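PDB 3IA4: dihydrofolate reductase from Moritella profunda, which probably reduces 7,8-dihydrofolate to tetrahydrofolate with NADPH, a key step of folate metabolism that feeds glycine, purine and DNA-precursor synthesis. Local coordinates for residues R13-D18 against G123-P128; K20-L25 against L119-D124; M5-A10 against L112-I117. All coordinates share one frame; numbering follows the deposited sequence.

Interaction 1. Residues R13-D18 against G123-P128. With NDP (NADPH dihydro-nicotinamide-adenine-dinucleotide phosphate), chain E.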
# COMPACT_ATOMS: atom_id res chain seq x y z
N ARG A 13 -12.23 2.34 6.84
CA ARG A 13 -10.88 2.63 6.29
C ARG A 13 -9.74 2.37 7.24
O ARG A 13 -8.65 2.92 7.11
CB ARG A 13 -10.76 4.10 5.74
CG ARG A 13 -11.94 4.46 4.91
CD ARG A 13 -11.58 5.76 4.06
NE ARG A 13 -11.19 6.96 4.87
CZ ARG A 13 -12.03 7.87 5.36
NH1 ARG A 13 -13.34 7.76 5.14
NH2 ARG A 13 -11.58 8.92 6.01
N VAL A 14 -9.98 1.57 8.29
CA VAL A 14 -8.83 1.25 9.17
C VAL A 14 -7.75 0.43 8.44
O VAL A 14 -8.07 -0.57 7.76
CB VAL A 14 -9.30 0.35 10.41
CG1 VAL A 14 -8.05 -0.16 11.21
CG2 VAL A 14 -10.11 1.20 11.38
N ILE A 15 -6.49 0.82 8.62
CA ILE A 15 -5.39 0.11 7.97
C ILE A 15 -4.33 -0.35 8.96
O ILE A 15 -3.52 -1.20 8.60
CB ILE A 15 -4.68 0.92 6.86
CG1 ILE A 15 -4.10 2.22 7.42
CG2 ILE A 15 -5.65 1.15 5.72
CD1 ILE A 15 -3.27 2.98 6.33
N GLY A 16 -4.32 0.17 10.20
CA GLY A 16 -3.18 -0.11 11.09
C GLY A 16 -3.51 0.10 12.56
O GLY A 16 -4.45 0.85 12.87
N LEU A 17 -2.77 -0.59 13.43
CA LEU A 17 -2.84 -0.35 14.87
C LEU A 17 -1.49 -0.72 15.43
O LEU A 17 -1.01 -1.84 15.17
CB LEU A 17 -3.96 -1.21 15.48
CG LEU A 17 -4.05 -1.07 17.01
CD1 LEU A 17 -4.35 0.33 17.48
CD2 LEU A 17 -5.07 -2.04 17.59
N ASP A 18 -0.86 0.16 16.19
CA ASP A 18 0.43 -0.17 16.85
C ASP A 18 1.53 -0.63 15.86
O ASP A 18 2.30 -1.59 16.16
CB ASP A 18 0.23 -1.24 17.93
CG ASP A 18 -0.69 -0.78 19.05
OD1 ASP A 18 -1.44 -1.64 19.58
OD2 ASP A 18 -0.69 0.42 19.38
N GLY A 123 -8.58 1.05 15.09
CA GLY A 123 -7.38 1.47 14.41
C GLY A 123 -6.64 2.61 15.09
O GLY A 123 -7.18 3.25 15.98
N ASP A 124 -5.39 2.85 14.66
CA ASP A 124 -4.73 4.12 14.93
C ASP A 124 -4.16 4.77 13.65
O ASP A 124 -3.43 5.76 13.73
CB ASP A 124 -3.66 4.00 16.04
CG ASP A 124 -2.46 3.18 15.64
OD1 ASP A 124 -2.20 2.94 14.43
OD2 ASP A 124 -1.71 2.81 16.57
N THR A 125 -4.48 4.18 12.49
CA THR A 125 -4.13 4.73 11.17
C THR A 125 -5.24 4.36 10.20
O THR A 125 -5.81 3.25 10.26
CB THR A 125 -2.79 4.19 10.62
OG1 THR A 125 -2.71 2.82 10.88
CG2 THR A 125 -1.63 4.86 11.40
N TRP A 126 -5.60 5.31 9.35
CA TRP A 126 -6.72 5.12 8.44
C TRP A 126 -6.29 5.48 7.04
O TRP A 126 -5.52 6.43 6.83
CB TRP A 126 -7.91 6.07 8.82
CG TRP A 126 -8.54 5.66 10.10
CD1 TRP A 126 -9.68 4.91 10.22
CD2 TRP A 126 -8.11 5.97 11.43
NE1 TRP A 126 -9.94 4.67 11.57
CE2 TRP A 126 -8.99 5.31 12.32
CE3 TRP A 126 -7.02 6.71 11.95
CZ2 TRP A 126 -8.82 5.36 13.72
CZ3 TRP A 126 -6.85 6.75 13.37
CH2 TRP A 126 -7.76 6.08 14.23
N PHE A 127 -6.84 4.79 6.07
CA PHE A 127 -6.65 5.21 4.63
C PHE A 127 -7.34 6.57 4.40
O PHE A 127 -8.34 6.92 5.05
CB PHE A 127 -7.34 4.14 3.72
CG PHE A 127 -6.87 4.20 2.29
CD1 PHE A 127 -7.69 4.74 1.28
CD2 PHE A 127 -5.58 3.78 1.99
CE1 PHE A 127 -7.20 4.82 -0.07
CE2 PHE A 127 -5.09 3.85 0.69
CZ PHE A 127 -5.87 4.41 -0.35
N PRO A 128 -6.86 7.37 3.45
CA PRO A 128 -7.53 8.65 3.19
C PRO A 128 -8.97 8.49 2.64
O PRO A 128 -9.36 7.42 2.19
CB PRO A 128 -6.65 9.25 2.05
CG PRO A 128 -5.53 8.38 1.83
CD PRO A 128 -5.56 7.24 2.75
PA NDP E . 4.38 5.67 7.24
O1A NDP E . 3.62 6.51 6.25
O2A NDP E . 4.69 4.23 6.97
O5B NDP E . 5.79 6.37 7.68
C5B NDP E . 5.79 7.78 8.00
C4B NDP E . 7.26 8.17 8.11
O4B NDP E . 7.74 8.35 6.77
C3B NDP E . 7.40 9.60 8.69
O3B NDP E . 7.37 9.56 10.11
C2B NDP E . 8.71 10.09 8.10
O2B NDP E . 9.83 9.35 8.61
C1B NDP E . 8.54 9.56 6.69
N9A NDP E . 7.93 10.53 5.76
C8A NDP E . 6.61 10.71 5.58
N7A NDP E . 6.38 11.59 4.59
C5A NDP E . 7.59 11.97 4.10
C6A NDP E . 8.10 12.83 3.03
N6A NDP E . 7.27 13.58 2.23
N1A NDP E . 9.47 12.87 2.89
C2A NDP E . 10.34 12.16 3.61
N3A NDP E . 9.93 11.36 4.59
C4A NDP E . 8.59 11.24 4.86
O3 NDP E . 3.69 5.76 8.70
PN NDP E . 2.20 5.67 9.30
O1N NDP E . 1.38 6.75 8.70
O2N NDP E . 2.32 5.59 10.78
O5D NDP E . 1.63 4.33 8.69
C5D NDP E . 2.07 3.09 9.23
C4D NDP E . 0.86 2.24 9.60
O4D NDP E . 0.17 1.79 8.38
C3D NDP E . 1.21 0.96 10.37
O3D NDP E . 0.17 0.70 11.33
C2D NDP E . 1.16 -0.14 9.31
O2D NDP E . 0.88 -1.46 9.84
C1D NDP E . 0.02 0.36 8.47
N1N NDP E . 0.00 -0.10 7.09
C2N NDP E . -1.11 -0.70 6.65
C3N NDP E . -1.21 -1.05 5.32
C7N NDP E . -2.46 -1.73 4.87
O7N NDP E . -2.62 -1.91 3.68
N7N NDP E . -3.45 -2.03 5.72
C4N NDP E . -0.12 -0.83 4.28
C5N NDP E . 0.98 -0.12 4.90
C6N NDP E . 1.02 0.17 6.24
P2B NDP E . 11.08 10.11 9.31
O1X NDP E . 12.10 9.06 9.36
O2X NDP E . 11.31 11.30 8.43
O3X NDP E . 10.55 10.60 10.63
O HOH W 1 -8.71 9.14 6.78
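Ile15 and Gly16 both turn their amides to the carbonyl of Thr125, the signature of a classic beta bulge in this short antiparallel ladder. The bond from Ile15 N to Thr125 O is nearly straight at 3.0 Å, whereas the one from Gly16 N is long and weak. Gly16 O in turn takes Asp124 N at 2.8 Å and, weakly, Thr125 N. Past the bulge, Phe127 N donates to Arg13 O. Joining the active-site loop to the loop before strand 125-126 in this way is consistent with the closed loop conformation of bacterial dihydrofolate reductases.

Two side chains tie the ends of the ladder. Arg13 NE reaches Phe127 O at 2.9 Å; the oxygen lies in the guanidinium plane, but NE sits above the carbonyl plane. A water links Arg13 NH2 with the same oxygen. At the other end Asp124 CG lies between its backbone N and carbonyl carbon (chi1 68°), and OD2 accepts Asp18 N at 2.8 Å, met from above the carboxylate plane. That amide bond would probably offset part of the repulsion from Asp18 OD2, 3.8 Å from Asp124 OD2.

Apolar contact is lighter: Val14 CG2 lies 3.9 Å from Trp126 CD1, and Ile15 CG2 meets Phe127 CB. Thr125 OG1 sits 3.0 Å from Gly16 CA, where a CB would clash.

NADPH lies against the Ile15 end, its carboxamide N7N donating to Ile15 O at 3.0 Å. Behind the ladder, Phe127 packs on Met5, Ala7 and Leu9 of strand 2-9, and Ile15 and Pro128 rest on Tyr102 of helix 99-105.

Interaction 2. Residues K20-L25 against L119-D124. With NDP (NADPH dihydro-nicotinamide-adenine-dinucleotide phosphate), chain E.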
# COMPACT_ATOMS: atom_id res chain seq x y z
N LYS A 20 1.30 -2.30 13.19
CA LYS A 20 1.04 -3.59 12.59
C LYS A 20 -0.35 -3.54 11.95
O LYS A 20 -1.05 -2.56 12.13
CB LYS A 20 1.04 -4.70 13.65
CG LYS A 20 2.39 -4.87 14.31
CD LYS A 20 2.33 -5.95 15.41
CE LYS A 20 3.26 -5.63 16.59
NZ LYS A 20 4.73 -5.45 16.27
N MET A 21 -0.77 -4.61 11.26
CA MET A 21 -2.14 -4.62 10.76
C MET A 21 -2.94 -5.48 11.69
O MET A 21 -2.45 -6.56 12.06
CB MET A 21 -2.18 -5.08 9.32
CG MET A 21 -1.42 -4.07 8.40
SD MET A 21 -0.86 -4.77 6.85
CE MET A 21 -2.25 -5.70 6.34
N PRO A 22 -4.10 -4.99 12.16
CA PRO A 22 -4.79 -5.67 13.28
C PRO A 22 -5.72 -6.79 12.83
O PRO A 22 -6.92 -6.78 13.19
CB PRO A 22 -5.59 -4.54 13.94
CG PRO A 22 -5.94 -3.67 12.77
CD PRO A 22 -4.62 -3.63 11.96
N TRP A 23 -5.20 -7.73 12.04
CA TRP A 23 -5.98 -8.90 11.60
C TRP A 23 -5.00 -9.98 11.20
O TRP A 23 -3.83 -9.71 10.95
CB TRP A 23 -6.90 -8.60 10.40
CG TRP A 23 -6.26 -7.87 9.24
CD1 TRP A 23 -5.41 -8.39 8.28
CD2 TRP A 23 -6.36 -6.47 8.96
NE1 TRP A 23 -5.04 -7.39 7.37
CE2 TRP A 23 -5.60 -6.21 7.79
CE3 TRP A 23 -7.08 -5.41 9.58
CZ2 TRP A 23 -5.50 -4.93 7.23
CZ3 TRP A 23 -6.97 -4.12 9.02
CH2 TRP A 23 -6.21 -3.90 7.85
N HIS A 24 -5.50 -11.21 11.18
CA HIS A 24 -4.74 -12.36 10.67
C HIS A 24 -5.35 -12.76 9.33
O HIS A 24 -6.50 -13.18 9.28
CB HIS A 24 -4.87 -13.55 11.65
CG HIS A 24 -4.03 -14.74 11.24
ND1 HIS A 24 -4.57 -15.87 10.66
CD2 HIS A 24 -2.70 -14.91 11.23
CE1 HIS A 24 -3.60 -16.70 10.33
NE2 HIS A 24 -2.45 -16.15 10.68
N LEU A 25 -4.61 -12.60 8.23
CA LEU A 25 -5.14 -12.86 6.91
C LEU A 25 -3.99 -13.12 5.94
O LEU A 25 -3.67 -12.32 5.07
CB LEU A 25 -5.99 -11.59 6.48
CG LEU A 25 -7.17 -11.81 5.55
CD1 LEU A 25 -8.18 -12.90 6.08
CD2 LEU A 25 -7.89 -10.45 5.23
N LEU A 119 -14.45 -6.63 8.31
CA LEU A 119 -14.07 -6.72 9.71
C LEU A 119 -14.18 -5.32 10.31
O LEU A 119 -13.75 -4.37 9.67
CB LEU A 119 -12.61 -7.18 9.78
CG LEU A 119 -11.96 -7.10 11.16
CD1 LEU A 119 -12.50 -8.10 12.15
CD2 LEU A 119 -10.51 -7.39 10.89
N THR A 120 -14.82 -5.20 11.49
CA THR A 120 -14.75 -3.94 12.24
C THR A 120 -13.68 -4.13 13.34
O THR A 120 -13.79 -5.01 14.23
CB THR A 120 -16.07 -3.60 12.87
OG1 THR A 120 -17.03 -3.38 11.83
CG2 THR A 120 -15.94 -2.33 13.75
N THR A 121 -12.64 -3.34 13.26
CA THR A 121 -11.54 -3.47 14.22
C THR A 121 -11.13 -2.05 14.61
O THR A 121 -11.35 -1.10 13.86
CB THR A 121 -10.38 -4.32 13.60
OG1 THR A 121 -9.45 -4.70 14.63
CG2 THR A 121 -9.67 -3.61 12.52
N GLU A 122 -10.58 -1.88 15.80
CA GLU A 122 -10.06 -0.54 16.18
C GLU A 122 -8.75 -0.21 15.45
O GLU A 122 -7.90 -1.06 15.19
CB GLU A 122 -9.82 -0.45 17.68
CG GLU A 122 -11.11 -0.12 18.46
CD GLU A 122 -10.89 -0.16 19.97
OE1 GLU A 122 -9.67 -0.13 20.40
OE2 GLU A 122 -11.91 -0.28 20.70
N GLY A 123 -8.58 1.05 15.09
CA GLY A 123 -7.38 1.47 14.41
C GLY A 123 -6.64 2.61 15.09
O GLY A 123 -7.18 3.25 15.98
N ASP A 124 -5.39 2.85 14.66
CA ASP A 124 -4.73 4.12 14.93
C ASP A 124 -4.16 4.77 13.65
O ASP A 124 -3.43 5.76 13.73
CB ASP A 124 -3.66 4.00 16.04
CG ASP A 124 -2.46 3.18 15.64
OD1 ASP A 124 -2.20 2.94 14.43
OD2 ASP A 124 -1.71 2.81 16.57
PA NDP E . 4.38 5.67 7.24
O1A NDP E . 3.62 6.51 6.25
O2A NDP E . 4.69 4.23 6.97
O5B NDP E . 5.79 6.37 7.68
C5B NDP E . 5.79 7.78 8.00
C4B NDP E . 7.26 8.17 8.11
O4B NDP E . 7.74 8.35 6.77
C3B NDP E . 7.40 9.60 8.69
O3B NDP E . 7.37 9.56 10.11
C2B NDP E . 8.71 10.09 8.10
O2B NDP E . 9.83 9.35 8.61
C1B NDP E . 8.54 9.56 6.69
N9A NDP E . 7.93 10.53 5.76
C8A NDP E . 6.61 10.71 5.58
N7A NDP E . 6.38 11.59 4.59
C5A NDP E . 7.59 11.97 4.10
C6A NDP E . 8.10 12.83 3.03
N6A NDP E . 7.27 13.58 2.23
N1A NDP E . 9.47 12.87 2.89
C2A NDP E . 10.34 12.16 3.61
N3A NDP E . 9.93 11.36 4.59
C4A NDP E . 8.59 11.24 4.86
O3 NDP E . 3.69 5.76 8.70
PN NDP E . 2.20 5.67 9.30
O1N NDP E . 1.38 6.75 8.70
O2N NDP E . 2.32 5.59 10.78
O5D NDP E . 1.63 4.33 8.69
C5D NDP E . 2.07 3.09 9.23
C4D NDP E . 0.86 2.24 9.60
O4D NDP E . 0.17 1.79 8.38
C3D NDP E . 1.21 0.96 10.37
O3D NDP E . 0.17 0.70 11.33
C2D NDP E . 1.16 -0.14 9.31
O2D NDP E . 0.88 -1.46 9.84
C1D NDP E . 0.02 0.36 8.47
N1N NDP E . 0.00 -0.10 7.09
C2N NDP E . -1.11 -0.70 6.65
C3N NDP E . -1.21 -1.05 5.32
C7N NDP E . -2.46 -1.73 4.87
O7N NDP E . -2.62 -1.91 3.68
N7N NDP E . -3.45 -2.03 5.72
C4N NDP E . -0.12 -0.83 4.28
C5N NDP E . 0.98 -0.12 4.90
C6N NDP E . 1.02 0.17 6.24
P2B NDP E . 11.08 10.11 9.31
O1X NDP E . 12.10 9.06 9.36
O2X NDP E . 11.31 11.30 8.43
O3X NDP E . 10.55 10.60 10.63
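Pro22 and Thr121 meet through small apolar surfaces, Pro22 CG lying 3.7 Å from Thr121 CG2. The methyl is placed there by a first torsion that sets CG2 between the backbone N and the carbonyl carbon, leaving OG1 anti to the N (chi1 -167°), on the side of Pro22 O and CB. Next to this pair, Leu119 CD2 touches Trp23 CB at 3.8 Å and comes obliquely to the indole near CE3. Thr121 CG2 lies close to the plane of that indole, at its edge, 4.3 Å from Trp23 CE3. All of this is van der Waals packing between two loops.

Within 20-25 the chain is bent by an inverse gamma turn centred on Pro22, with a weak bond from Trp23 N to Met21 O. One face of the Trp23 ring carries Met21 CB near its rim.

The cofactor meets the same loop: Lys20 O lies 3.2 Å from the ribose O2D of NADPH, and Trp23 CZ2 stands 3.9 Å from its carboxamide N7N, which is at the ring's edge. Met21 also touches methotrexate. The segment 20-25 is part of the mobile active-site loop of bacterial dihydrofolate reductases, resting here against 119-124 beside the nicotinamide site.

Interaction 3. Residues M5-A10 against L112-I117. With MTX (methotrexate), chain F.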
# COMPACT_ATOMS: atom_id res chain seq x y z
N MET A 5 -1.69 3.34 -5.74
CA MET A 5 -1.49 3.08 -4.34
C MET A 5 -2.21 1.77 -4.05
O MET A 5 -3.26 1.49 -4.67
CB MET A 5 -2.12 4.20 -3.46
CG MET A 5 -1.66 5.57 -3.97
SD MET A 5 -1.70 6.91 -2.73
CE MET A 5 -3.34 6.76 -2.06
N ILE A 6 -1.67 0.99 -3.16
CA ILE A 6 -2.24 -0.35 -2.85
C ILE A 6 -2.36 -0.40 -1.34
O ILE A 6 -1.42 -0.06 -0.63
CB ILE A 6 -1.39 -1.54 -3.39
CG1 ILE A 6 -2.07 -2.84 -2.94
CG2 ILE A 6 0.06 -1.45 -2.88
CD1 ILE A 6 -1.55 -4.15 -3.72
N ALA A 7 -3.54 -0.82 -0.85
CA ALA A 7 -3.78 -0.90 0.60
C ALA A 7 -4.85 -1.90 0.91
O ALA A 7 -5.70 -2.16 0.04
CB ALA A 7 -4.30 0.51 1.09
N ALA A 8 -4.85 -2.42 2.14
CA ALA A 8 -5.94 -3.30 2.58
C ALA A 8 -6.69 -2.56 3.72
O ALA A 8 -6.09 -2.15 4.71
CB ALA A 8 -5.37 -4.61 3.14
N LEU A 9 -7.99 -2.37 3.51
CA LEU A 9 -8.83 -1.57 4.45
C LEU A 9 -9.85 -2.45 5.14
O LEU A 9 -10.66 -3.10 4.48
CB LEU A 9 -9.65 -0.52 3.73
CG LEU A 9 -8.97 0.80 3.23
CD1 LEU A 9 -7.71 0.49 2.37
CD2 LEU A 9 -10.07 1.61 2.44
N ALA A 10 -9.86 -2.42 6.47
CA ALA A 10 -11.03 -2.96 7.17
C ALA A 10 -12.14 -1.90 7.16
O ALA A 10 -12.02 -0.83 6.51
CB ALA A 10 -10.63 -3.35 8.56
N LEU A 112 -6.07 3.01 -7.50
CA LEU A 112 -6.02 2.46 -6.16
C LEU A 112 -6.27 0.97 -6.27
O LEU A 112 -7.26 0.55 -6.87
CB LEU A 112 -7.12 3.05 -5.27
CG LEU A 112 -7.03 4.59 -5.10
CD1 LEU A 112 -8.22 5.06 -4.24
CD2 LEU A 112 -5.67 5.10 -4.57
N TYR A 113 -5.39 0.18 -5.69
CA TYR A 113 -5.60 -1.25 -5.61
C TYR A 113 -6.08 -1.49 -4.18
O TYR A 113 -5.29 -1.52 -3.25
CB TYR A 113 -4.27 -2.00 -5.79
CG TYR A 113 -3.67 -1.98 -7.19
CD1 TYR A 113 -3.33 -3.19 -7.80
CD2 TYR A 113 -3.37 -0.79 -7.86
CE1 TYR A 113 -2.72 -3.22 -9.01
CE2 TYR A 113 -2.77 -0.82 -9.16
CZ TYR A 113 -2.43 -2.07 -9.68
OH TYR A 113 -1.87 -2.13 -10.94
N LEU A 114 -7.39 -1.62 -3.99
CA LEU A 114 -7.92 -1.75 -2.64
C LEU A 114 -8.38 -3.17 -2.34
O LEU A 114 -9.18 -3.75 -3.06
CB LEU A 114 -9.13 -0.81 -2.45
CG LEU A 114 -8.84 0.70 -2.70
CD1 LEU A 114 -10.02 1.58 -2.38
CD2 LEU A 114 -7.63 1.14 -1.84
N THR A 115 -7.96 -3.66 -1.22
CA THR A 115 -8.61 -4.87 -0.67
C THR A 115 -9.54 -4.39 0.44
O THR A 115 -9.12 -3.57 1.26
CB THR A 115 -7.52 -5.72 -0.07
OG1 THR A 115 -6.68 -6.18 -1.14
CG2 THR A 115 -8.13 -6.95 0.67
N HIS A 116 -10.81 -4.79 0.41
CA HIS A 116 -11.70 -4.48 1.51
C HIS A 116 -11.91 -5.74 2.29
O HIS A 116 -12.36 -6.75 1.73
CB HIS A 116 -13.04 -4.01 0.93
CG HIS A 116 -12.90 -2.80 0.08
ND1 HIS A 116 -12.91 -1.52 0.60
CD2 HIS A 116 -12.78 -2.66 -1.26
CE1 HIS A 116 -12.79 -0.65 -0.39
NE2 HIS A 116 -12.70 -1.31 -1.52
N ILE A 117 -11.61 -5.66 3.60
CA ILE A 117 -11.85 -6.78 4.53
C ILE A 117 -13.13 -6.60 5.35
O ILE A 117 -13.36 -5.52 5.91
CB ILE A 117 -10.64 -6.88 5.49
CG1 ILE A 117 -9.36 -6.97 4.66
CG2 ILE A 117 -10.82 -8.07 6.48
CD1 ILE A 117 -8.05 -6.84 5.52
N1 MTX F . -1.93 -5.49 1.66
C2 MTX F . -2.33 -4.64 0.69
NA2 MTX F . -3.41 -5.00 -0.04
N3 MTX F . -1.66 -3.48 0.45
C4 MTX F . -0.55 -3.14 1.18
NA4 MTX F . 0.04 -2.00 0.94
C4A MTX F . -0.12 -4.01 2.13
N5 MTX F . 1.02 -3.71 2.84
C6 MTX F . 1.44 -4.58 3.82
C7 MTX F . 0.79 -5.78 4.09
N8 MTX F . -0.36 -6.09 3.35
C8A MTX F . -0.79 -5.19 2.38
C9 MTX F . 2.69 -4.18 4.60
N10 MTX F . 3.24 -5.27 5.40
CM MTX F . 3.19 -5.09 6.88
C11 MTX F . 5.02 -8.67 3.67
C12 MTX F . 4.92 -8.56 5.05
C13 MTX F . 4.35 -7.44 5.63
C14 MTX F . 3.84 -6.43 4.82
C15 MTX F . 3.93 -6.58 3.43
C16 MTX F . 4.57 -7.63 2.85
C MTX F . 5.56 -9.85 3.00
O MTX F . 6.47 -10.68 3.62
N MTX F . 5.07 -10.11 1.79
CA MTX F . 5.57 -11.13 0.91
CT MTX F . 5.86 -10.52 -0.44
O1 MTX F . 5.18 -9.52 -0.83
O2 MTX F . 6.74 -11.04 -1.17
CB MTX F . 4.55 -12.25 0.70
CG MTX F . 4.23 -12.97 2.00
CD MTX F . 5.39 -13.77 2.59
OE1 MTX F . 5.25 -14.44 3.66
OE2 MTX F . 6.51 -13.79 2.05
O HOH W 2 -13.12 -1.59 3.51
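Ile6 crosses Tyr113 of the neighbouring parallel strand obliquely, with Ile6 CG1 3.7 Å from Tyr113 CB. The first torsion sets CG1 anti to the backbone N (chi1 177°), and this branch meets both Tyr113 CB and, at 3.5 Å from Ile6 CG1, N3 of methotrexate. From there the tyrosine ring leads away, its OH bonded to Glu92. An alanine in place of Ile6 would probably open a gap where CG1 and CG2 met Tyr113 CB, N3 and NA4, leaving that edge of the pteridine less closely packed.

Further along the same face, Ala8 and Thr115 pair CB to CB at 4.0 Å. Ala8 CB also faces N1 and NA2 of the inhibitor, and Thr115 OG1, 3.6 Å from NA2, is hydrogen-bonded to Glu28, which itself binds methotrexate. The face with Met5, Ala7, Leu9, Leu112 and Leu114 is mainly apolar, His116 ending it. Met5 and Leu112 lie side by side, pointing the same way, with Met5 CE and Leu112 CD2 3.8 Å apart, the methionine chain bent at its last torsion (chi3 -50°). Leu114 CD2 approaches both Leu9 CD1, at 4.3 Å, and Ala7 CB, and a water joins Leu9 O to His116 ND1.

Five backbone bonds hold this register, alternating in donor from strand to strand; Leu9 N to Thr115 O, at 2.8 Å, is almost straight. The strands run only 9° from parallel.

Ile6 O, turned from this ladder, accepts NA4 of methotrexate at 2.9 Å and also receives a bond from Tyr102 OH. Two adjacent inner strands of the mixed sheet thereby contribute one wall of the pteridine pocket, as in the dihydrofolate reductase fold.

Interaction 3 is the buried core, a regular parallel ladder in the main sheet; interaction 1 is partly buried and irregular, a bulged antiparallel pair outside that sheet; interaction 2 is a small surface contact between loops. Their chemistry follows: backbone bonds lined with apolar side chains in the core, backbone bonds reinforced by charged and polar ends in interaction 1, and packing alone in interaction 2. Interactions 1 and 2 share Gly123 and Asp124. Ile15 CG2 packs on Ala8 O, joining interaction 1 to the core, while Trp23 of interaction 2 packs on Ile117. All three lie beside the bound ligands: interactions 1 and 2 touch NADPH, interaction 3 methotrexate and NADPH.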